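PDB 1R2J: protein FkbI from Streptomyces hygroscopicus, which binds FAD and probably acts as an acyl-ACP dehydrogenase in biosynthesis of the methoxymalonyl extender unit of the FK520 polyketide. Local coordinates for residues A243-H247 with V321-A325; L237-R241 with L271-E275; C233-L237 with A307-A311; W19-L25 with C186-G190. All blocks are in the same frame, centred on the assembly; numbering follows the deposited sequence.

Contact 1: A243-H247 with V321-A325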
loop_
_atom_site.group_PDB
_atom_site.type_symbol
_atom_site.label_atom_id
_atom_site.label_comp_id
_atom_site.label_asym_id
_atom_site.label_seq_id
_atom_site.Cartn_x
_atom_site.Cartn_y
_atom_site.Cartn_z
ATOM N N ALA A 243 -1.026 10.994 19.379
ATOM C CA ALA A 243 -2.368 11.151 19.934
ATOM C C ALA A 243 -2.380 10.707 21.402
ATOM O O ALA A 243 -3.015 11.342 22.239
ATOM C CB ALA A 243 -3.382 10.326 19.127
ATOM N N ALA A 244 -1.679 9.617 21.704
ATOM C CA ALA A 244 -1.620 9.109 23.066
ATOM C C ALA A 244 -0.885 10.097 23.971
ATOM O O ALA A 244 -1.347 10.395 25.068
ATOM C CB ALA A 244 -0.923 7.745 23.094
ATOM N N VAL A 245 0.257 10.602 23.518
ATOM C CA VAL A 245 0.999 11.555 24.326
ATOM C C VAL A 245 0.162 12.818 24.549
ATOM O O VAL A 245 0.105 13.336 25.661
ATOM C CB VAL A 245 2.350 11.927 23.676
ATOM C CG1 VAL A 245 3.242 10.702 23.598
ATOM C CG2 VAL A 245 2.126 12.474 22.286
ATOM N N ALA A 246 -0.497 13.303 23.501
ATOM C CA ALA A 246 -1.320 14.510 23.627
ATOM C C ALA A 246 -2.389 14.314 24.698
ATOM O O ALA A 246 -2.632 15.205 25.512
ATOM C CB ALA A 246 -1.973 14.852 22.294
ATOM N N HIS A 247 -3.021 13.144 24.704
ATOM C CA HIS A 247 -4.060 12.852 25.688
ATOM C C HIS A 247 -3.445 12.680 27.082
ATOM O O HIS A 247 -3.996 13.146 28.080
ATOM C CB HIS A 247 -4.811 11.575 25.288
ATOM C CG HIS A 247 -6.070 11.332 26.067
ATOM N ND1 HIS A 247 -7.156 12.182 26.014
ATOM C CD2 HIS A 247 -6.433 10.311 26.880
ATOM C CE1 HIS A 247 -8.135 11.692 26.755
ATOM N NE2 HIS A 247 -7.722 10.557 27.292
ATOM N N VAL A 321 -5.182 4.110 25.925
ATOM C CA VAL A 321 -4.822 5.385 26.537
ATOM C C VAL A 321 -5.925 6.426 26.371
ATOM O O VAL A 321 -6.368 7.044 27.348
ATOM C CB VAL A 321 -3.504 5.922 25.924
ATOM C CG1 VAL A 321 -3.189 7.319 26.468
ATOM C CG2 VAL A 321 -2.355 4.956 26.255
ATOM N N LEU A 322 -6.380 6.615 25.136
ATOM C CA LEU A 322 -7.438 7.583 24.882
ATOM C C LEU A 322 -8.761 7.196 25.513
ATOM O O LEU A 322 -9.579 8.056 25.813
ATOM C CB LEU A 322 -7.628 7.794 23.381
ATOM C CG LEU A 322 -6.710 8.902 22.872
ATOM C CD1 LEU A 322 -5.293 8.366 22.705
ATOM C CD2 LEU A 322 -7.242 9.432 21.566
ATOM N N ALA A 323 -8.967 5.899 25.710
ATOM C CA ALA A 323 -10.193 5.404 26.308
ATOM C C ALA A 323 -11.451 5.942 25.610
ATOM O O ALA A 323 -11.536 5.951 24.383
ATOM C CB ALA A 323 -10.221 5.752 27.812
ATOM N N SER A 324 -12.418 6.410 26.393
ATOM C CA SER A 324 -13.665 6.909 25.822
ATOM C C SER A 324 -13.462 8.043 24.831
ATOM O O SER A 324 -14.259 8.209 23.911
ATOM C CB SER A 324 -14.630 7.359 26.922
ATOM O OG SER A 324 -14.237 8.595 27.480
ATOM N N ALA A 325 -12.397 8.818 25.003
ATOM C CA ALA A 325 -12.127 9.931 24.095
ATOM C C ALA A 325 -11.758 9.460 22.679
ATOM O O ALA A 325 -11.986 10.170 21.703
ATOM C CB ALA A 325 -11.016 10.811 24.660
#
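Leu322 drives its CD1 methyl against the backbone of helix 219-248, 3.8 Å from Ala244 CA, on the apolar side of the contact. Beside it the CG1 branch of Val321, anti to its own backbone N (chi1 175°), reaches the same turn of helix, and Val321 CG1 lies 4.1 Å from Ala244 CB. Ala244 is small enough to let the branched residues approach the main chain. Leu271 of helix 262-287 and Val333 of helix 332-345 add further apolar surface around this side. The His247 ring belongs to the tight part as well and is the most deeply covered group of the contact. Leu322 CG sits over one face of the imidazole, while Val321 O lies at its edge near the ring plane, 3.3 Å from His247 CD2.

The solvent side is given to Ala325, exposed and only lightly covered, beyond the turn where Ala323, with positive phi, leaves helical phi/psi. There His247 CE1 lies 3.7 Å from Ala325 CB. No hydrogen bond crosses between the segments: His247 NE2 lies 3.4 Å from Leu322 O, but the angle is poor. Across these two segments the contact is thus one of van der Waals packing, with the imidazole serving as a flat packing surface.

Contact 2: L237-R241 with L271-E275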
loop_
_atom_site.group_PDB
_atom_site.type_symbol
_atom_site.label_atom_id
_atom_site.label_comp_id
_atom_site.label_asym_id
_atom_site.label_seq_id
_atom_site.Cartn_x
_atom_site.Cartn_y
_atom_site.Cartn_z
ATOM N N LEU A 237 2.020 4.373 13.549
ATOM C CA LEU A 237 2.616 4.429 14.884
ATOM C C LEU A 237 2.855 5.882 15.284
ATOM O O LEU A 237 2.673 6.243 16.445
ATOM C CB LEU A 237 3.922 3.633 14.926
ATOM C CG LEU A 237 3.707 2.113 14.993
ATOM C CD1 LEU A 237 4.945 1.375 14.536
ATOM C CD2 LEU A 237 3.321 1.718 16.419
ATOM N N ARG A 238 3.253 6.718 14.327
ATOM C CA ARG A 238 3.466 8.142 14.611
ATOM C C ARG A 238 2.161 8.774 15.085
ATOM O O ARG A 238 2.133 9.492 16.087
ATOM C CB ARG A 238 3.934 8.911 13.365
ATOM C CG ARG A 238 5.390 8.721 12.963
ATOM C CD ARG A 238 5.741 9.633 11.775
ATOM N NE ARG A 238 7.103 9.411 11.283
ATOM C CZ ARG A 238 7.630 10.017 10.222
ATOM N NH1 ARG A 238 6.915 10.897 9.523
ATOM N NH2 ARG A 238 8.875 9.742 9.856
ATOM N N ALA A 239 1.081 8.518 14.354
ATOM C CA ALA A 239 -0.221 9.083 14.716
ATOM C C ALA A 239 -0.691 8.585 16.080
ATOM O O ALA A 239 -1.244 9.351 16.878
ATOM C CB ALA A 239 -1.262 8.742 13.656
ATOM N N CYS A 240 -0.472 7.300 16.346
ATOM C CA CYS A 240 -0.886 6.725 17.620
ATOM C C CYS A 240 -0.050 7.264 18.777
ATOM O O CYS A 240 -0.591 7.598 19.832
ATOM C CB CYS A 240 -0.794 5.199 17.581
ATOM S SG CYS A 240 -2.021 4.453 16.490
ATOM N N ARG A 241 1.261 7.356 18.579
ATOM C CA ARG A 241 2.135 7.868 19.632
ATOM C C ARG A 241 1.811 9.331 19.943
ATOM O O ARG A 241 1.703 9.716 21.110
ATOM C CB ARG A 241 3.609 7.732 19.224
ATOM C CG ARG A 241 4.610 8.178 20.303
ATOM C CD ARG A 241 5.083 9.615 20.091
ATOM N NE ARG A 241 5.818 9.733 18.836
ATOM C CZ ARG A 241 6.304 10.868 18.341
ATOM N NH1 ARG A 241 6.141 12.015 18.992
ATOM N NH2 ARG A 241 6.957 10.850 17.185
ATOM N N LEU A 271 4.673 2.684 23.021
ATOM C CA LEU A 271 4.280 3.283 21.742
ATOM C C LEU A 271 5.478 3.943 21.074
ATOM O O LEU A 271 5.684 3.815 19.865
ATOM C CB LEU A 271 3.168 4.317 21.949
ATOM C CG LEU A 271 1.729 3.784 21.932
ATOM C CD1 LEU A 271 0.770 4.873 22.381
ATOM C CD2 LEU A 271 1.378 3.312 20.517
ATOM N N TRP A 272 6.269 4.651 21.873
ATOM C CA TRP A 272 7.455 5.324 21.373
ATOM C C TRP A 272 8.452 4.295 20.864
ATOM O O TRP A 272 9.029 4.458 19.793
ATOM C CB TRP A 272 8.098 6.150 22.486
ATOM C CG TRP A 272 9.459 6.650 22.142
ATOM C CD1 TRP A 272 10.643 6.251 22.693
ATOM C CD2 TRP A 272 9.787 7.628 21.153
ATOM N NE1 TRP A 272 11.690 6.919 22.108
ATOM C CE2 TRP A 272 11.193 7.772 21.158
ATOM C CE3 TRP A 272 9.031 8.398 20.259
ATOM C CZ2 TRP A 272 11.860 8.656 20.305
ATOM C CZ3 TRP A 272 9.697 9.279 19.407
ATOM C CH2 TRP A 272 11.096 9.398 19.438
ATOM N N THR A 273 8.645 3.240 21.648
ATOM C CA THR A 273 9.570 2.162 21.316
ATOM C C THR A 273 9.159 1.432 20.041
ATOM O O THR A 273 10.005 1.094 19.216
ATOM C CB THR A 273 9.665 1.165 22.494
ATOM O OG1 THR A 273 10.248 1.831 23.619
ATOM C CG2 THR A 273 10.517 -0.037 22.133
ATOM N N ALA A 274 7.860 1.191 19.888
ATOM C CA ALA A 274 7.345 0.513 18.708
ATOM C C ALA A 274 7.621 1.374 17.480
ATOM O O ALA A 274 8.100 0.881 16.460
ATOM C CB ALA A 274 5.840 0.278 18.848
ATOM N N GLU A 275 7.308 2.664 17.591
ATOM C CA GLU A 275 7.527 3.597 16.497
ATOM C C GLU A 275 8.998 3.622 16.075
ATOM O O GLU A 275 9.303 3.649 14.884
ATOM C CB GLU A 275 7.105 5.006 16.914
ATOM C CG GLU A 275 7.291 6.055 15.815
ATOM C CD GLU A 275 6.987 7.453 16.307
ATOM O OE1 GLU A 275 6.234 7.581 17.289
ATOM O OE2 GLU A 275 7.491 8.425 15.709
HETATM O O HOH W 1 8.707 8.110 13.428
#
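Arg241 grips Glu275 side-on, giving one nitrogen to each carboxylate oxygen. Arg241 NE bonds Glu275 OE1 at 2.7 Å, almost straight. Arg241 NH2 bonds Glu275 OE2 at 2.9 Å in an equally straight line. Both oxygens use their syn lone pairs, and the two flat groups are nearly coplanar, 10° apart, which suits a side-on bidentate salt bridge. The conformations differ: Glu275 is extended beyond CG, whereas Arg241 starts anti to its backbone N and then bends at chi2 (-96°) and chi3, folding its guanidinium back alongside the carboxylate. Trp272, with the same first torsion, runs side by side with Arg241 and stands the edge of its indole over one guanidinium face, toward the rim, planes 81° apart. The extended Arg238 chain crosses Glu275 at about a right angle, and water 1 links them, donating to Glu275 OE2 at 2.6 Å and accepting from Arg238 NE. Two positive side chains near one buried carboxylate would probably stabilise its ionised form.

Beneath the ion pair the contact is apolar. Leu237 CD2 lies 3.8 Å from Ala274 CB, and Leu271 CD2 meets Cys240 CB. The local helix axes run nearly antiparallel, 9.2 Å apart. Helix 297-322 adjoins this apolar side through Ala311, Thr317 and Ala318, while Arg238 links this helix pair to helix 54-67 of the N-terminal domain.

Contact 3: C233-L237 with A307-A311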
loop_
_atom_site.group_PDB
_atom_site.type_symbol
_atom_site.label_atom_id
_atom_site.label_comp_id
_atom_site.label_asym_id
_atom_site.label_seq_id
_atom_site.Cartn_x
_atom_site.Cartn_y
_atom_site.Cartn_z
ATOM N N CYS A 233 3.009 1.917 7.982
ATOM C CA CYS A 233 2.798 1.513 9.372
ATOM C C CYS A 233 3.583 2.366 10.344
ATOM O O CYS A 233 3.148 2.590 11.471
ATOM C CB CYS A 233 3.142 0.039 9.555
ATOM S SG CYS A 233 1.998 -1.018 8.640
ATOM N N VAL A 234 4.753 2.826 9.918
ATOM C CA VAL A 234 5.539 3.716 10.763
ATOM C C VAL A 234 4.666 4.961 10.963
ATOM O O VAL A 234 4.637 5.540 12.043
ATOM C CB VAL A 234 6.864 4.136 10.082
ATOM C CG1 VAL A 234 7.581 5.185 10.932
ATOM C CG2 VAL A 234 7.758 2.922 9.899
ATOM N N GLY A 235 3.952 5.358 9.906
ATOM C CA GLY A 235 3.082 6.525 9.984
ATOM C C GLY A 235 1.959 6.318 10.985
ATOM O O GLY A 235 1.639 7.211 11.782
ATOM N N ILE A 236 1.364 5.127 10.953
ATOM C CA ILE A 236 0.293 4.800 11.878
ATOM C C ILE A 236 0.817 4.893 13.318
ATOM O O ILE A 236 0.143 5.434 14.202
ATOM C CB ILE A 236 -0.254 3.387 11.603
ATOM C CG1 ILE A 236 -0.862 3.347 10.190
ATOM C CG2 ILE A 236 -1.289 3.016 12.659
ATOM C CD1 ILE A 236 -1.405 1.985 9.766
ATOM N N LEU A 237 2.020 4.373 13.549
ATOM C CA LEU A 237 2.616 4.429 14.884
ATOM C C LEU A 237 2.855 5.882 15.284
ATOM O O LEU A 237 2.673 6.243 16.445
ATOM C CB LEU A 237 3.922 3.633 14.926
ATOM C CG LEU A 237 3.707 2.113 14.993
ATOM C CD1 LEU A 237 4.945 1.375 14.536
ATOM C CD2 LEU A 237 3.321 1.718 16.419
ATOM N N ALA A 307 6.839 -3.732 11.239
ATOM C CA ALA A 307 6.113 -2.466 11.282
ATOM C C ALA A 307 4.616 -2.724 11.401
ATOM O O ALA A 307 3.915 -2.031 12.131
ATOM C CB ALA A 307 6.415 -1.636 10.032
ATOM N N ALA A 308 4.131 -3.741 10.698
ATOM C CA ALA A 308 2.714 -4.067 10.738
ATOM C C ALA A 308 2.296 -4.604 12.106
ATOM O O ALA A 308 1.328 -4.114 12.695
ATOM C CB ALA A 308 2.376 -5.074 9.641
ATOM N N GLU A 309 3.020 -5.601 12.611
ATOM C CA GLU A 309 2.692 -6.171 13.912
ATOM C C GLU A 309 2.814 -5.117 15.014
ATOM O O GLU A 309 1.965 -5.048 15.903
ATOM C CB GLU A 309 3.582 -7.393 14.232
ATOM C CG GLU A 309 3.216 -8.650 13.421
ATOM C CD GLU A 309 3.545 -9.966 14.131
ATOM O OE1 GLU A 309 2.827 -10.963 13.893
ATOM O OE2 GLU A 309 4.515 -10.015 14.916
ATOM N N ARG A 310 3.862 -4.301 14.955
ATOM C CA ARG A 310 4.054 -3.251 15.952
ATOM C C ARG A 310 2.976 -2.174 15.822
ATOM O O ARG A 310 2.523 -1.628 16.825
ATOM C CB ARG A 310 5.439 -2.611 15.812
ATOM C CG ARG A 310 6.625 -3.570 16.046
ATOM C CD ARG A 310 6.482 -4.356 17.354
ATOM N NE ARG A 310 6.364 -3.486 18.524
ATOM C CZ ARG A 310 5.682 -3.800 19.622
ATOM N NH1 ARG A 310 5.050 -4.967 19.704
ATOM N NH2 ARG A 310 5.633 -2.948 20.640
ATOM N N ALA A 311 2.570 -1.868 14.587
ATOM C CA ALA A 311 1.535 -0.861 14.369
ATOM C C ALA A 311 0.186 -1.338 14.930
ATOM O O ALA A 311 -0.557 -0.554 15.528
ATOM C CB ALA A 311 1.401 -0.547 12.879
#
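Cys233 CB presses into the Ala307-Ala311 turn and touches three groups there: Ala307 O, 3.4 Å from Cys233 CB, and slightly farther off the methyls of Ala307 and Ala311. Its SG, anti to the carbonyl carbon (chi1 -66°), continues past them, so that Cys233 SG lies 3.8 Å from Ala308 CA. One turn later Leu237 makes the second half of the contact. Leu237 CG packs 3.7 Å from Ala311 CA, and Leu237 CD2 reaches Arg310 O at 3.5 Å. Ala311 thus lies between the two residues, its methyl meeting Cys233 CB as well as Leu237 CG. Ile236 adds a more distant approach to the same methyl; its own side chain is about 11 Å from the bound FAD.

The next shell is the helix backbone. Within each segment an i to i+4 bond, Leu237 N to Cys233 O and Ala311 N to Ala307 O, gives the one-turn spacing that matches the pairs Cys233 with Ala307 and Leu237 with Ala311. The CA atoms of these pairs are about equally far apart, as expected for local axes that run nearly parallel, at 22°, and 8.7 Å from each other. Alanine at three of the five positions on helix 297-322 keeps the surface low enough for this close approach. No hydrogen bond crosses between the segments.

The contact is therefore an interior seam of the C-terminal helical bundle. Farther out, helix 262-287 approaches through Ala278, which touches both Val234 and Leu237, and helix 332-345 through Met343 against Cys233 and Ala336 against Ile236.

Contact 4: W19-L25 with C186-G190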
loop_
_atom_site.group_PDB
_atom_site.type_symbol
_atom_site.label_atom_id
_atom_site.label_comp_id
_atom_site.label_asym_id
_atom_site.label_seq_id
_atom_site.Cartn_x
_atom_site.Cartn_y
_atom_site.Cartn_z
ATOM N N TRP A 19 -13.776 11.444 5.341
ATOM C CA TRP A 19 -13.473 10.619 4.179
ATOM C C TRP A 19 -13.642 9.158 4.558
ATOM O O TRP A 19 -14.162 8.359 3.782
ATOM C CB TRP A 19 -12.040 10.851 3.693
ATOM C CG TRP A 19 -11.816 12.208 3.090
ATOM C CD1 TRP A 19 -12.772 13.080 2.648
ATOM C CD2 TRP A 19 -10.552 12.825 2.815
ATOM N NE1 TRP A 19 -12.180 14.200 2.112
ATOM C CE2 TRP A 19 -10.819 14.070 2.201
ATOM C CE3 TRP A 19 -9.219 12.446 3.025
ATOM C CZ2 TRP A 19 -9.799 14.941 1.796
ATOM C CZ3 TRP A 19 -8.205 13.311 2.620
ATOM C CH2 TRP A 19 -8.504 14.545 2.011
ATOM N N ASP A 20 -13.213 8.825 5.772
ATOM C CA ASP A 20 -13.293 7.461 6.282
ATOM C C ASP A 20 -14.725 6.989 6.526
ATOM O O ASP A 20 -15.072 5.849 6.202
ATOM C CB ASP A 20 -12.486 7.346 7.576
ATOM C CG ASP A 20 -12.243 5.906 7.987
ATOM O OD1 ASP A 20 -11.545 5.188 7.245
ATOM O OD2 ASP A 20 -12.751 5.489 9.046
ATOM N N THR A 21 -15.558 7.856 7.097
ATOM C CA THR A 21 -16.941 7.491 7.372
ATOM C C THR A 21 -17.807 7.477 6.116
ATOM O O THR A 21 -18.790 6.737 6.040
ATOM C CB THR A 21 -17.578 8.431 8.417
ATOM O OG1 THR A 21 -17.327 9.796 8.057
ATOM C CG2 THR A 21 -17.002 8.153 9.807
ATOM N N SER A 22 -17.440 8.289 5.130
ATOM C CA SER A 22 -18.188 8.339 3.881
ATOM C C SER A 22 -17.676 7.244 2.950
ATOM O O SER A 22 -18.352 6.857 1.998
ATOM C CB SER A 22 -18.022 9.704 3.208
ATOM O OG SER A 22 -16.738 9.823 2.626
ATOM N N GLY A 23 -16.469 6.761 3.229
ATOM C CA GLY A 23 -15.887 5.703 2.425
ATOM C C GLY A 23 -15.317 6.116 1.084
ATOM O O GLY A 23 -15.246 5.295 0.167
ATOM N N GLU A 24 -14.901 7.371 0.953
ATOM C CA GLU A 24 -14.351 7.818 -0.318
ATOM C C GLU A 24 -13.408 9.013 -0.216
ATOM O O GLU A 24 -13.567 9.879 0.643
ATOM C CB GLU A 24 -15.489 8.150 -1.288
ATOM C CG GLU A 24 -15.108 7.948 -2.751
ATOM C CD GLU A 24 -16.258 8.197 -3.709
ATOM O OE1 GLU A 24 -16.136 7.813 -4.894
ATOM O OE2 GLU A 24 -17.280 8.780 -3.283
ATOM N N LEU A 25 -12.417 9.040 -1.104
ATOM C CA LEU A 25 -11.449 10.124 -1.164
ATOM C C LEU A 25 -11.822 11.004 -2.359
ATOM O O LEU A 25 -12.407 10.526 -3.329
ATOM C CB LEU A 25 -10.038 9.568 -1.377
ATOM C CG LEU A 25 -9.356 8.764 -0.266
ATOM C CD1 LEU A 25 -8.058 8.163 -0.794
ATOM C CD2 LEU A 25 -9.084 9.667 0.922
ATOM N N CYS A 186 -9.188 1.087 5.986
ATOM C CA CYS A 186 -8.730 1.776 4.780
ATOM C C CYS A 186 -9.967 1.968 3.884
ATOM O O CYS A 186 -9.897 1.887 2.656
ATOM C CB CYS A 186 -7.665 0.933 4.062
ATOM S SG CYS A 186 -5.998 0.949 4.827
ATOM N N ARG A 187 -11.094 2.236 4.538
ATOM C CA ARG A 187 -12.394 2.386 3.894
ATOM C C ARG A 187 -12.548 3.380 2.747
ATOM O O ARG A 187 -13.504 3.286 1.977
ATOM C CB ARG A 187 -13.450 2.660 4.971
ATOM C CG ARG A 187 -13.462 1.601 6.065
ATOM C CD ARG A 187 -14.679 1.720 6.963
ATOM N NE ARG A 187 -14.681 2.949 7.749
ATOM C CZ ARG A 187 -15.593 3.227 8.676
ATOM N NH1 ARG A 187 -16.569 2.363 8.916
ATOM N NH2 ARG A 187 -15.520 4.353 9.371
ATOM N N ALA A 188 -11.620 4.320 2.617
ATOM C CA ALA A 188 -11.700 5.291 1.535
ATOM C C ALA A 188 -10.671 5.005 0.440
ATOM O O ALA A 188 -10.471 5.823 -0.460
ATOM C CB ALA A 188 -11.500 6.701 2.083
ATOM N N ALA A 189 -10.037 3.837 0.506
ATOM C CA ALA A 189 -9.012 3.469 -0.465
ATOM C C ALA A 189 -9.535 3.001 -1.822
ATOM O O ALA A 189 -8.746 2.687 -2.717
ATOM C CB ALA A 189 -8.102 2.411 0.128
ATOM N N GLY A 190 -10.854 2.938 -1.971
ATOM C CA GLY A 190 -11.435 2.523 -3.236
ATOM C C GLY A 190 -11.186 1.084 -3.656
ATOM O O GLY A 190 -10.890 0.826 -4.821
HETATM O O HOH W 2 -10.503 2.843 7.645
HETATM O O HOH W 3 -13.242 4.046 -1.048
#
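A type I beta turn from Cys186 to Ala189, in the loop between strands 175-179 and 192-196 of the middle beta domain, docks Arg187 and Ala188 against the end of N-terminal helix 16-22. Arg187 can be followed outward. Arg187 CB lies 3.8 Å from Asp20 O. The chain runs on through CG and CD to a bend at chi3 (-66°), which brings the guanidinium edge to Asp20, the side chains crossing at about a right angle. Arg187 NE comes within 3.4 Å of Asp20 OD2 in a weak, bent hydrogen bond, and Arg187 CZ lies 3.6 Å from Asp20 O. At the tip, Arg187 NH2 makes the better bond, 3.0 Å to Asp20 OD2 at 152°, and passes near Thr21. The planes of the two groups stand 47° apart, and NH2 meets OD2 from above the carboxylate plane, so this salt bridge is oblique. OD2 has its stronger partner in Arg338 of helix 332-345.

Ala188 forms the apolar half. Its methyl meets Trp19 O, Glu24 N and the side chain of Leu25. The helix ends in a Schellman motif: Glu24 N bonds Trp19 O, Gly23 N bonds Asp20 O weakly, and Gly23 has positive phi. Tyr148 reaches across the junction, its hydroxyl hydrogen-bonded to both Leu25 N and Ala188 O.

Water joins the segments at two more points. Water 2 donates to Asp20 OD1 and accepts from Arg187 N, while water 3 donates to Gly23 O at 2.7 Å and accepts from Gly190 N at 2.8 Å.

Overall arrangement
From the N terminus, contact 4 closes first: residues 19-25 meet the 186-190 turn across 160 intervening residues, tying the N-terminal helices to the middle beta domain. It is complete before helix 219-248 begins, so it stands in series with the other three. Those radiate from that helix. Contacts 2 and 3 both start on it, share Leu237 and close on successive helices, 262-287 and 297-322, with centres 8 Å apart. Contact 1 opens farther along helix 219-248 and crosses both in chain order. It touches contact 2 through Ala244 and Leu271, whereas contact 3 gives helix 297-322 a second, deeper attachment about 17 Å away, between centres.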